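Local coordinates for protein predicted component of a thermophile-specific DNA repair system, contains a RAMP domain (Methanopyrus kandleri, PDB 4N0L) that binds RNA, probably CRISPR RNA, as the zinc-containing Csm3 protein of the type III-A CRISPR antiviral defence system, built on an RRM-like RAMP fold, at residues Lys55-Glu63 with Cys115-Ser123; Ile31-Ile39 with Ile257-Tyr265. All blocks are in the same frame, centred on the assembly; numbering follows the deposited sequence.

Contact 1: residues Lys55-Glu63 with Cys115-Ser123; sequences KGRARALFE and CPVCRIFGS. With ZN (zinc ion), chain C.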
loop_
_atom_site.group_PDB
_atom_site.type_symbol
_atom_site.label_atom_id
_atom_site.label_comp_id
_atom_site.label_asym_id
_atom_site.label_seq_id
_atom_site.Cartn_x
_atom_site.Cartn_y
_atom_site.Cartn_z
ATOM N N LYS A 55 4.189 2.736 -1.699
ATOM C CA LYS A 55 3.628 2.512 -0.376
ATOM C C LYS A 55 3.201 3.826 0.277
ATOM O O LYS A 55 2.076 3.946 0.764
ATOM C CB LYS A 55 4.646 1.778 0.501
ATOM C CG LYS A 55 4.104 1.245 1.818
ATOM C CD LYS A 55 5.161 1.382 2.899
ATOM C CE LYS A 55 4.606 1.075 4.273
ATOM N NZ LYS A 55 5.593 1.451 5.320
ATOM N N GLY A 56 4.094 4.811 0.268
ATOM C CA GLY A 56 3.795 6.125 0.809
ATOM C C GLY A 56 2.558 6.740 0.183
ATOM O O GLY A 56 1.697 7.276 0.880
ATOM N N ARG A 57 2.467 6.651 -1.140
ATOM C CA ARG A 57 1.340 7.219 -1.867
ATOM C C ARG A 57 0.047 6.479 -1.533
ATOM O O ARG A 57 -0.981 7.105 -1.271
ATOM C CB ARG A 57 1.605 7.187 -3.374
ATOM C CG ARG A 57 0.472 7.738 -4.227
ATOM C CD ARG A 57 0.223 9.214 -3.963
ATOM N NE ARG A 57 -0.759 9.764 -4.894
ATOM C CZ ARG A 57 -1.439 10.888 -4.692
ATOM N NH1 ARG A 57 -1.255 11.590 -3.582
ATOM N NH2 ARG A 57 -2.313 11.308 -5.597
ATOM N N ALA A 58 0.103 5.151 -1.538
ATOM C CA ALA A 58 -1.048 4.333 -1.171
ATOM C C ALA A 58 -1.519 4.635 0.253
ATOM O O ALA A 58 -2.720 4.693 0.519
ATOM C CB ALA A 58 -0.718 2.857 -1.322
ATOM N N ARG A 59 -0.567 4.827 1.163
ATOM C CA ARG A 59 -0.885 5.147 2.551
ATOM C C ARG A 59 -1.542 6.517 2.686
ATOM O O ARG A 59 -2.545 6.670 3.388
ATOM C CB ARG A 59 0.373 5.101 3.416
ATOM C CG ARG A 59 0.087 5.214 4.906
ATOM C CD ARG A 59 1.370 5.353 5.712
ATOM N NE ARG A 59 1.169 5.064 7.129
ATOM C CZ ARG A 59 0.488 5.837 7.971
ATOM N NH1 ARG A 59 0.362 5.477 9.241
ATOM N NH2 ARG A 59 -0.057 6.972 7.552
ATOM N N ALA A 60 -0.957 7.510 2.024
ATOM C CA ALA A 60 -1.445 8.884 2.083
ATOM C C ALA A 60 -2.879 9.005 1.570
ATOM O O ALA A 60 -3.671 9.784 2.100
ATOM C CB ALA A 60 -0.523 9.802 1.297
ATOM N N LEU A 61 -3.207 8.236 0.536
ATOM C CA LEU A 61 -4.544 8.280 -0.049
ATOM C C LEU A 61 -5.552 7.457 0.750
ATOM O O LEU A 61 -6.698 7.873 0.929
ATOM C CB LEU A 61 -4.509 7.793 -1.499
ATOM C CG LEU A 61 -3.635 8.609 -2.451
ATOM C CD1 LEU A 61 -3.614 7.981 -3.832
ATOM C CD2 LEU A 61 -4.126 10.046 -2.515
ATOM N N PHE A 62 -5.127 6.289 1.223
ATOM C CA PHE A 62 -6.004 5.439 2.022
ATOM C C PHE A 62 -6.415 6.095 3.335
ATOM O O PHE A 62 -7.573 6.003 3.740
ATOM C CB PHE A 62 -5.351 4.091 2.320
ATOM C CG PHE A 62 -6.190 3.203 3.193
ATOM C CD1 PHE A 62 -7.355 2.633 2.704
ATOM C CD2 PHE A 62 -5.831 2.957 4.512
ATOM C CE1 PHE A 62 -8.138 1.822 3.507
ATOM C CE2 PHE A 62 -6.611 2.147 5.321
ATOM C CZ PHE A 62 -7.766 1.580 4.817
ATOM N N GLU A 63 -5.465 6.731 4.012
ATOM C CA GLU A 63 -5.755 7.329 5.311
ATOM C C GLU A 63 -6.788 8.446 5.168
ATOM O O GLU A 63 -7.672 8.587 6.012
ATOM C CB GLU A 63 -4.471 7.839 5.985
ATOM C CG GLU A 63 -3.858 9.103 5.401
ATOM C CD GLU A 63 -2.569 9.495 6.105
ATOM O OE1 GLU A 63 -2.303 8.957 7.199
ATOM O OE2 GLU A 63 -1.827 10.347 5.574
ATOM N N CYS A 115 -6.505 -0.247 14.022
ATOM C CA CYS A 115 -6.464 0.751 12.961
ATOM C C CYS A 115 -5.940 0.144 11.664
ATOM O O CYS A 115 -4.790 -0.288 11.602
ATOM C CB CYS A 115 -5.592 1.937 13.375
ATOM S SG CYS A 115 -5.583 3.321 12.204
ATOM N N PRO A 116 -6.787 0.113 10.624
ATOM C CA PRO A 116 -6.421 -0.419 9.306
ATOM C C PRO A 116 -5.232 0.311 8.690
ATOM O O PRO A 116 -4.345 -0.332 8.130
ATOM C CB PRO A 116 -7.685 -0.193 8.472
ATOM C CG PRO A 116 -8.785 -0.108 9.467
ATOM C CD PRO A 116 -8.190 0.553 10.668
ATOM N N VAL A 117 -5.231 1.636 8.783
ATOM C CA VAL A 117 -4.139 2.447 8.253
ATOM C C VAL A 117 -2.785 2.032 8.814
ATOM O O VAL A 117 -1.870 1.678 8.072
ATOM C CB VAL A 117 -4.350 3.942 8.553
ATOM C CG1 VAL A 117 -3.157 4.756 8.062
ATOM C CG2 VAL A 117 -5.639 4.437 7.916
ATOM N N CYS A 118 -2.670 2.071 10.136
ATOM C CA CYS A 118 -1.396 1.842 10.807
ATOM C C CYS A 118 -0.983 0.365 10.839
ATOM O O CYS A 118 0.202 0.054 10.730
ATOM C CB CYS A 118 -1.445 2.418 12.225
ATOM S SG CYS A 118 -1.563 4.236 12.276
ATOM N N ARG A 119 -1.944 -0.542 10.991
ATOM C CA ARG A 119 -1.612 -1.966 11.061
ATOM C C ARG A 119 -1.118 -2.500 9.709
ATOM O O ARG A 119 -0.318 -3.437 9.657
ATOM C CB ARG A 119 -2.818 -2.781 11.551
ATOM C CG ARG A 119 -3.816 -3.156 10.463
ATOM C CD ARG A 119 -5.163 -3.573 11.036
ATOM N NE ARG A 119 -6.059 -4.048 9.985
ATOM C CZ ARG A 119 -7.386 -4.045 10.069
ATOM N NH1 ARG A 119 -7.985 -3.593 11.164
ATOM N NH2 ARG A 119 -8.113 -4.497 9.054
ATOM N N ILE A 120 -1.590 -1.895 8.621
ATOM C CA ILE A 120 -1.203 -2.305 7.271
ATOM C C ILE A 120 0.040 -1.567 6.778
ATOM O O ILE A 120 0.991 -2.182 6.295
ATOM C CB ILE A 120 -2.352 -2.076 6.258
ATOM C CG1 ILE A 120 -3.527 -3.011 6.553
ATOM C CG2 ILE A 120 -1.866 -2.287 4.832
ATOM C CD1 ILE A 120 -4.783 -2.661 5.785
ATOM N N PHE A 121 0.016 -0.243 6.881
ATOM C CA PHE A 121 1.070 0.583 6.304
ATOM C C PHE A 121 2.102 1.037 7.343
ATOM O O PHE A 121 2.966 1.865 7.054
ATOM C CB PHE A 121 0.453 1.795 5.604
ATOM C CG PHE A 121 -0.423 1.435 4.431
ATOM C CD1 PHE A 121 0.129 1.155 3.190
ATOM C CD2 PHE A 121 -1.801 1.384 4.570
ATOM C CE1 PHE A 121 -0.679 0.822 2.111
ATOM C CE2 PHE A 121 -2.614 1.055 3.495
ATOM C CZ PHE A 121 -2.053 0.773 2.266
ATOM N N GLY A 122 2.000 0.501 8.554
ATOM C CA GLY A 122 2.982 0.784 9.585
ATOM C C GLY A 122 2.720 2.088 10.307
ATOM O O GLY A 122 1.918 2.910 9.858
ATOM N N SER A 123 3.400 2.276 11.434
ATOM C CA SER A 123 3.262 3.490 12.229
ATOM C C SER A 123 4.448 3.629 13.175
ATOM O O SER A 123 4.972 2.633 13.669
ATOM C CB SER A 123 1.949 3.475 13.014
ATOM O OG SER A 123 1.848 4.601 13.870
HETATM ZN ZN ZN C . -3.756 4.497 13.018
#
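Residues 55-63 and the short helix 116-121 run almost antiparallel, their axes 10.2 Å apart at 168°, with Arg59 abreast of Phe121 and Glu63 abreast of Val117. This helix pair joins a helix of the RAMP fold to a zinc site of three cysteines and one histidine, a worked example of knobs-into-holes packing between antiparallel helices. Phe121 is the knob, seated among Lys55, Ala58, Arg59 and Phe62. Arg59 CA stands almost over the centre of the Phe121 ring, 4.1 Å from its centroid, a CH-pi contact; Ile120 CG2 lies over the opposite face, toward its rim. The Phe62 ring lies oblique to it, the planes 43° apart. The two methyls of Val117 part: CG1, anti to the backbone N (chi1 177°), lies over one face of the Arg59 guanidinium, toward its rim, which leaves CG2 beside the backbone N and 3.6 Å from Phe62 CE2. That guanidinium is held in several directions: Arg59 NH1 donates in its plane to Gly122 O at 3.1 Å and also hydrogen-bonds His86 O, while Arg59 NH2 forms a 3.0 Å salt bridge with Glu63 OE1. Glu63 OE1 accepts from His86 N, which probably helps to position the loop carrying a zinc ligand. Lys55 NZ adds a weak hydrogen bond to Phe121 O. His86 and Cys88 complete the metal site, where Cys115 SG and Cys118 SG each lie 2.3 Å from zinc.

Contact 2: residues Ile31-Ile39 with Ile257-Tyr265; sequences IGGLDNPVI and IGHSTSRGY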
loop_
_atom_site.group_PDB
_atom_site.type_symbol
_atom_site.label_atom_id
_atom_site.label_comp_id
_atom_site.label_asym_id
_atom_site.label_seq_id
_atom_site.Cartn_x
_atom_site.Cartn_y
_atom_site.Cartn_z
ATOM N N ILE A 31 8.846 25.142 -4.126
ATOM C CA ILE A 31 7.545 25.801 -4.058
ATOM C C ILE A 31 6.455 24.860 -3.544
ATOM O O ILE A 31 5.326 25.285 -3.295
ATOM C CB ILE A 31 7.145 26.383 -5.428
ATOM C CG1 ILE A 31 7.072 25.281 -6.484
ATOM C CG2 ILE A 31 8.143 27.444 -5.858
ATOM C CD1 ILE A 31 6.709 25.791 -7.859
ATOM N N GLY A 32 6.792 23.582 -3.397
ATOM C CA GLY A 32 5.833 22.596 -2.928
ATOM C C GLY A 32 4.826 22.163 -3.976
ATOM O O GLY A 32 3.659 21.928 -3.662
ATOM N N GLY A 33 5.276 22.058 -5.223
ATOM C CA GLY A 33 4.393 21.746 -6.333
ATOM C C GLY A 33 4.342 20.271 -6.701
ATOM O O GLY A 33 3.745 19.470 -5.984
ATOM N N LEU A 34 4.985 19.915 -7.809
ATOM C CA LEU A 34 4.900 18.567 -8.373
ATOM C C LEU A 34 5.596 17.506 -7.526
ATOM O O LEU A 34 6.809 17.551 -7.335
ATOM C CB LEU A 34 5.502 18.537 -9.782
ATOM C CG LEU A 34 5.457 17.213 -10.555
ATOM C CD1 LEU A 34 4.084 16.563 -10.443
ATOM C CD2 LEU A 34 5.804 17.441 -12.014
ATOM N N ASP A 35 4.813 16.566 -7.005
ATOM C CA ASP A 35 5.355 15.343 -6.424
ATOM C C ASP A 35 5.318 14.218 -7.462
ATOM O O ASP A 35 4.247 13.712 -7.793
ATOM C CB ASP A 35 4.571 14.943 -5.171
ATOM C CG ASP A 35 4.910 13.540 -4.688
ATOM O OD1 ASP A 35 6.091 13.140 -4.777
ATOM O OD2 ASP A 35 3.990 12.831 -4.224
ATOM N N ASN A 36 6.481 13.843 -7.989
ATOM C CA ASN A 36 6.551 12.792 -9.006
ATOM C C ASN A 36 7.467 11.646 -8.583
ATOM O O ASN A 36 8.684 11.812 -8.515
ATOM C CB ASN A 36 7.019 13.368 -10.347
ATOM C CG ASN A 36 7.133 12.307 -11.432
ATOM O OD1 ASN A 36 6.464 11.273 -11.383
ATOM N ND2 ASN A 36 7.981 12.564 -12.426
ATOM N N PRO A 37 6.878 10.471 -8.308
ATOM C CA PRO A 37 7.610 9.300 -7.812
ATOM C C PRO A 37 8.449 8.614 -8.886
ATOM O O PRO A 37 9.366 7.859 -8.555
ATOM C CB PRO A 37 6.491 8.374 -7.334
ATOM C CG PRO A 37 5.341 8.711 -8.219
ATOM C CD PRO A 37 5.438 10.194 -8.465
ATOM N N VAL A 38 8.141 8.875 -10.153
ATOM C CA VAL A 38 8.899 8.290 -11.251
ATOM C C VAL A 38 10.268 8.948 -11.336
ATOM O O VAL A 38 10.381 10.132 -11.649
ATOM C CB VAL A 38 8.169 8.443 -12.599
ATOM C CG1 VAL A 38 9.012 7.865 -13.725
ATOM C CG2 VAL A 38 6.811 7.762 -12.544
ATOM N N ILE A 39 11.311 8.180 -11.042
ATOM C CA ILE A 39 12.664 8.722 -10.995
ATOM C C ILE A 39 13.654 7.852 -11.759
ATOM O O ILE A 39 13.348 6.719 -12.126
ATOM C CB ILE A 39 13.159 8.880 -9.539
ATOM C CG1 ILE A 39 13.208 7.520 -8.840
ATOM C CG2 ILE A 39 12.264 9.836 -8.765
ATOM C CD1 ILE A 39 13.900 7.555 -7.491
ATOM N N ILE A 257 -0.214 8.114 -9.083
ATOM C CA ILE A 257 0.909 7.729 -8.227
ATOM C C ILE A 257 1.613 8.957 -7.666
ATOM O O ILE A 257 2.355 8.868 -6.689
ATOM C CB ILE A 257 1.943 6.867 -8.978
ATOM C CG1 ILE A 257 2.395 7.579 -10.256
ATOM C CG2 ILE A 257 1.370 5.503 -9.310
ATOM C CD1 ILE A 257 3.420 6.804 -11.056
ATOM N N GLY A 258 1.381 10.098 -8.303
ATOM C CA GLY A 258 1.927 11.359 -7.847
ATOM C C GLY A 258 0.861 12.424 -7.975
ATOM O O GLY A 258 -0.304 12.114 -8.232
ATOM N N HIS A 259 1.253 13.682 -7.806
ATOM C CA HIS A 259 0.302 14.779 -7.917
ATOM C C HIS A 259 1.008 16.105 -8.146
ATOM O O HIS A 259 2.152 16.297 -7.733
ATOM C CB HIS A 259 -0.571 14.870 -6.659
ATOM C CG HIS A 259 0.192 15.212 -5.418
ATOM N ND1 HIS A 259 0.469 16.511 -5.049
ATOM C CD2 HIS A 259 0.741 14.426 -4.461
ATOM C CE1 HIS A 259 1.153 16.511 -3.919
ATOM N NE2 HIS A 259 1.332 15.257 -3.541
ATOM N N SER A 260 0.318 17.013 -8.823
ATOM C CA SER A 260 0.737 18.403 -8.881
ATOM C C SER A 260 0.004 19.156 -7.780
ATOM O O SER A 260 -0.596 18.539 -6.900
ATOM C CB SER A 260 0.454 19.011 -10.257
ATOM O OG SER A 260 -0.928 18.959 -10.566
ATOM N N THR A 261 0.069 20.481 -7.809
ATOM C CA THR A 261 -0.699 21.295 -6.876
ATOM C C THR A 261 -2.204 21.059 -7.034
ATOM O O THR A 261 -2.930 20.926 -6.047
ATOM C CB THR A 261 -0.402 22.794 -7.064
ATOM O OG1 THR A 261 1.014 23.015 -7.015
ATOM C CG2 THR A 261 -1.089 23.616 -5.981
ATOM N N SER A 262 -2.658 20.985 -8.283
ATOM C CA SER A 262 -4.086 21.017 -8.591
ATOM C C SER A 262 -4.721 19.634 -8.725
ATOM O O SER A 262 -5.720 19.337 -8.072
ATOM C CB SER A 262 -4.323 21.807 -9.880
ATOM O OG SER A 262 -5.635 21.605 -10.380
ATOM N N ARG A 263 -4.139 18.786 -9.568
ATOM C CA ARG A 263 -4.714 17.472 -9.829
ATOM C C ARG A 263 -3.675 16.367 -9.680
ATOM O O ARG A 263 -2.494 16.630 -9.443
ATOM C CB ARG A 263 -5.334 17.424 -11.232
ATOM C CG ARG A 263 -4.349 17.718 -12.348
ATOM C CD ARG A 263 -5.023 18.167 -13.643
ATOM N NE ARG A 263 -5.562 17.055 -14.425
ATOM C CZ ARG A 263 -6.794 17.015 -14.925
ATOM N NH1 ARG A 263 -7.626 18.030 -14.734
ATOM N NH2 ARG A 263 -7.193 15.961 -15.625
ATOM N N GLY A 264 -4.132 15.128 -9.804
ATOM C CA GLY A 264 -3.254 13.978 -9.741
ATOM C C GLY A 264 -2.266 13.954 -10.888
ATOM O O GLY A 264 -2.453 14.627 -11.901
ATOM N N TYR A 265 -1.210 13.167 -10.727
ATOM C CA TYR A 265 -0.172 13.071 -11.741
ATOM C C TYR A 265 0.308 11.632 -11.875
ATOM O O TYR A 265 0.615 10.977 -10.878
ATOM C CB TYR A 265 0.997 13.996 -11.396
ATOM C CG TYR A 265 2.050 14.089 -12.476
ATOM C CD1 TYR A 265 1.906 14.979 -13.532
ATOM C CD2 TYR A 265 3.189 13.292 -12.437
ATOM C CE1 TYR A 265 2.864 15.070 -14.524
ATOM C CE2 TYR A 265 4.153 13.377 -13.424
ATOM C CZ TYR A 265 3.984 14.268 -14.465
ATOM O OH TYR A 265 4.940 14.359 -15.451
HETATM O O HOH W 1 4.071 10.086 -4.746
#
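Asp35 N donates to His259 O at 2.8 Å, and His259 N returns a bond to Asp35 O at 3.0 Å. Together they make a single antiparallel bridge of the hydrogen-bonded kind. Leu34 CD1 also closes on His259 O: CG anti to the backbone N (chi1 -178°) helps return this methyl to the hairpin although the CB points away. Gly258, lacking a side chain, lets Asp35 O approach its CA in a CA-H...O contact. Asp35 CB lies over one face of the His259 ring, toward its rim, a CH-pi contact 3.9 Å from the centroid, while the carboxylate plane is turned 71° from the ring. His259 ND1 donates at 2.9 Å to Ser260 O, which lies in the ring plane and helps to fix the ring's rotation. The bridge fastens the loop after helix 26-31 to the edge of the beta hairpin 258-265, within the RAMP family region. Tyr265, on its second strand, takes Leu34 CD1 over one ring face, 4.0 Å from its centroid, and Asn36 OD1 at its edge, 3.7 Å from Tyr265 CE2. Asn36 OD1 accepts from Val38 N, which stands above the amide's carbonyl plane, in an Asx turn, while Asn36 ND2 is held by Gly23 O and Arg21 O. Pro37 CG rests 3.8 Å from Ile257 CG1, and Ile257 CD1 reaches Val38 CG2. A water donates to Ile257 O and, at 2.8 Å, to Asp35 OD2.

Read from the N terminus, the chain passes 31-39, enters helix 51-69 with 55-63, crosses a largely irregular region carrying the first zinc ligands to reach 115-123, and returns much later to 257-265. Contact 1 closes the shorter loop, over the 51 residues between its segments, and is nested inside the long loop closed by contact 2. Their centres lie 19 Å apart, yet segment 55-63 meets 257-265 through Arg57, on a part of the helix away from 115-123: its CG packs 3.3 Å from Ile257 O, and its guanidinium lies beside His259. Helix 51-69 thus links the zinc-bearing region to the hairpin, which follows shortly after helix 238-255, itself in touch with Phe121.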